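Long-range contact in amidohydrolase (PDB 2I5G), which probably acts as a metal-dependent dipeptidase of the membrane dipeptidase (M19) family, hydrolysing dipeptides: residues L25-R30 and S65-P70. The protein carries 2 engineered substitutions. Numbering follows the deposited sequence.
Sequences LFEDMR and SDLVIP
Phe26 on helix 23-31 packs against Leu67, the last loop residue before strand 68-70, and Val68, which opens the strand, and this apolar trio carries most of the contact. The Phe26 ring lies with one face against Val68: CG2 sits 4.3 Å from the ring centroid, only 8° off the normal, a CH-pi contact over the middle of the ring. The other methyl, CG1, lies nearer the attached side of the same ring, 4.0 Å from Phe26 CD2. Chi1 of -60° in Val68 puts CG1 beside its backbone N and CG2 between N and the carbonyl carbon, and both branches reach the aromatic group. At the root of the Phe26 side chain, Leu67 CD2 packs 3.7 Å from Phe26 CB. Leu60 of helix 47-63 and Ile88 of strand 86-92 also touch Phe26, and Trp21 meets it edge to face; both Phe26 and Val68 are buried.

Leu67, Glu27 and Arg30, by contrast, are partly exposed, and the two charged residues give up less area to the contact. Leu67 brings CD2 to 3.6 Å from Glu27 CG, touching the aliphatic part of a chain whose carboxylate is only weakly paired, with Arg23. Arg30 flanks Leu67 with its methylenes: CG of Arg30 is 4.4 Å from CG of Leu67, and CD lies 4.0 Å from Leu67 O. Bends at chi2 and chi3 fold the Arg30 chain before its guanidinium.

In this TIM-barrel family the contact joins an early helix to the beginning of a strand that pairs in parallel with strand 86-92. The two segments share no polar bond, and the Arg30 guanidinium is held outside the contact, by Leu34 O; cohesion therefore depends on apolar shape and on exclusion of water from the Phe26-Val68 side.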
# COMPACT_ATOMS: atom_id res chain seq x y z
N LEU A 25 7.12 -32.15 -11.15
CA LEU A 25 7.93 -31.30 -10.30
C LEU A 25 8.17 -32.06 -9.01
O LEU A 25 9.28 -32.10 -8.49
CB LEU A 25 7.22 -29.97 -10.02
CG LEU A 25 7.96 -28.90 -9.21
CD1 LEU A 25 7.90 -29.23 -7.73
CD2 LEU A 25 9.41 -28.80 -9.68
N PHE A 26 7.10 -32.67 -8.51
CA PHE A 26 7.14 -33.45 -7.28
C PHE A 26 8.15 -34.59 -7.36
O PHE A 26 8.90 -34.82 -6.43
CB PHE A 26 5.75 -33.99 -6.98
CG PHE A 26 4.74 -32.92 -6.67
CD1 PHE A 26 3.38 -33.18 -6.77
CD2 PHE A 26 5.16 -31.66 -6.25
CE1 PHE A 26 2.44 -32.20 -6.46
CE2 PHE A 26 4.22 -30.67 -5.95
CZ PHE A 26 2.87 -30.94 -6.05
N GLU A 27 8.16 -35.28 -8.49
CA GLU A 27 9.07 -36.40 -8.68
C GLU A 27 10.54 -35.96 -8.76
O GLU A 27 11.44 -36.69 -8.35
CB GLU A 27 8.67 -37.17 -9.94
CG GLU A 27 7.27 -37.73 -9.86
CD GLU A 27 6.78 -38.30 -11.18
OE1 GLU A 27 5.64 -38.81 -11.23
OE2 GLU A 27 7.54 -38.22 -12.16
N ASP A 28 10.77 -34.76 -9.29
CA ASP A 28 12.12 -34.24 -9.42
C ASP A 28 12.61 -33.81 -8.04
O ASP A 28 13.82 -33.76 -7.77
CB ASP A 28 12.14 -33.06 -10.40
CG ASP A 28 13.50 -32.86 -11.07
OD1 ASP A 28 14.11 -33.87 -11.48
OD2 ASP A 28 13.94 -31.70 -11.20
N MSE A 29 11.67 -33.51 -7.15
CA MSE A 29 12.01 -33.13 -5.79
C MSE A 29 12.48 -34.40 -5.11
O MSE A 29 13.42 -34.40 -4.31
CB MSE A 29 10.80 -32.56 -5.06
CG MSE A 29 10.19 -31.34 -5.71
SE MSE A 29 8.83 -30.52 -4.63
CE MSE A 29 9.43 -28.68 -4.70
N ARG A 30 11.81 -35.50 -5.43
CA ARG A 30 12.16 -36.79 -4.87
C ARG A 30 13.51 -37.24 -5.42
O ARG A 30 14.37 -37.72 -4.67
CB ARG A 30 11.07 -37.81 -5.20
CG ARG A 30 9.78 -37.64 -4.39
CD ARG A 30 9.95 -38.12 -2.96
NE ARG A 30 10.88 -37.29 -2.19
CZ ARG A 30 11.76 -37.75 -1.31
NH1 ARG A 30 11.85 -39.06 -1.08
NH2 ARG A 30 12.55 -36.91 -0.66
N SER A 65 -0.26 -37.29 -2.74
CA SER A 65 0.15 -37.51 -1.36
C SER A 65 1.21 -38.60 -1.17
O SER A 65 1.75 -38.77 -0.07
CB SER A 65 -1.06 -37.86 -0.50
OG SER A 65 -1.62 -39.11 -0.88
N ASP A 66 1.52 -39.32 -2.24
CA ASP A 66 2.52 -40.37 -2.16
C ASP A 66 3.91 -39.80 -2.42
O ASP A 66 4.92 -40.50 -2.30
CB ASP A 66 2.19 -41.47 -3.18
CG ASP A 66 2.12 -40.94 -4.60
OD1 ASP A 66 1.54 -39.85 -4.81
OD2 ASP A 66 2.64 -41.62 -5.51
N LEU A 67 3.95 -38.52 -2.76
CA LEU A 67 5.20 -37.81 -3.06
C LEU A 67 5.46 -36.66 -2.10
O LEU A 67 6.60 -36.43 -1.70
CB LEU A 67 5.16 -37.25 -4.49
CG LEU A 67 5.64 -38.14 -5.65
CD1 LEU A 67 5.23 -39.59 -5.41
CD2 LEU A 67 5.08 -37.60 -6.97
N VAL A 68 4.41 -35.94 -1.73
CA VAL A 68 4.55 -34.80 -0.85
C VAL A 68 3.50 -34.73 0.25
O VAL A 68 2.43 -35.33 0.14
CB VAL A 68 4.49 -33.48 -1.67
CG1 VAL A 68 5.61 -33.45 -2.69
CG2 VAL A 68 3.14 -33.37 -2.36
N ILE A 69 3.81 -33.97 1.30
CA ILE A 69 2.93 -33.76 2.44
C ILE A 69 3.12 -32.33 2.92
O ILE A 69 4.21 -31.75 2.77
CB ILE A 69 3.26 -34.70 3.62
CG1 ILE A 69 4.66 -34.38 4.16
CG2 ILE A 69 3.15 -36.15 3.19
CD1 ILE A 69 5.10 -35.25 5.32
N PRO A 70 2.08 -31.74 3.52
CA PRO A 70 2.10 -30.37 4.03
C PRO A 70 3.14 -30.21 5.12
O PRO A 70 3.55 -31.19 5.74
CB PRO A 70 0.69 -30.19 4.60
CG PRO A 70 -0.13 -31.19 3.85
CD PRO A 70 0.79 -32.38 3.80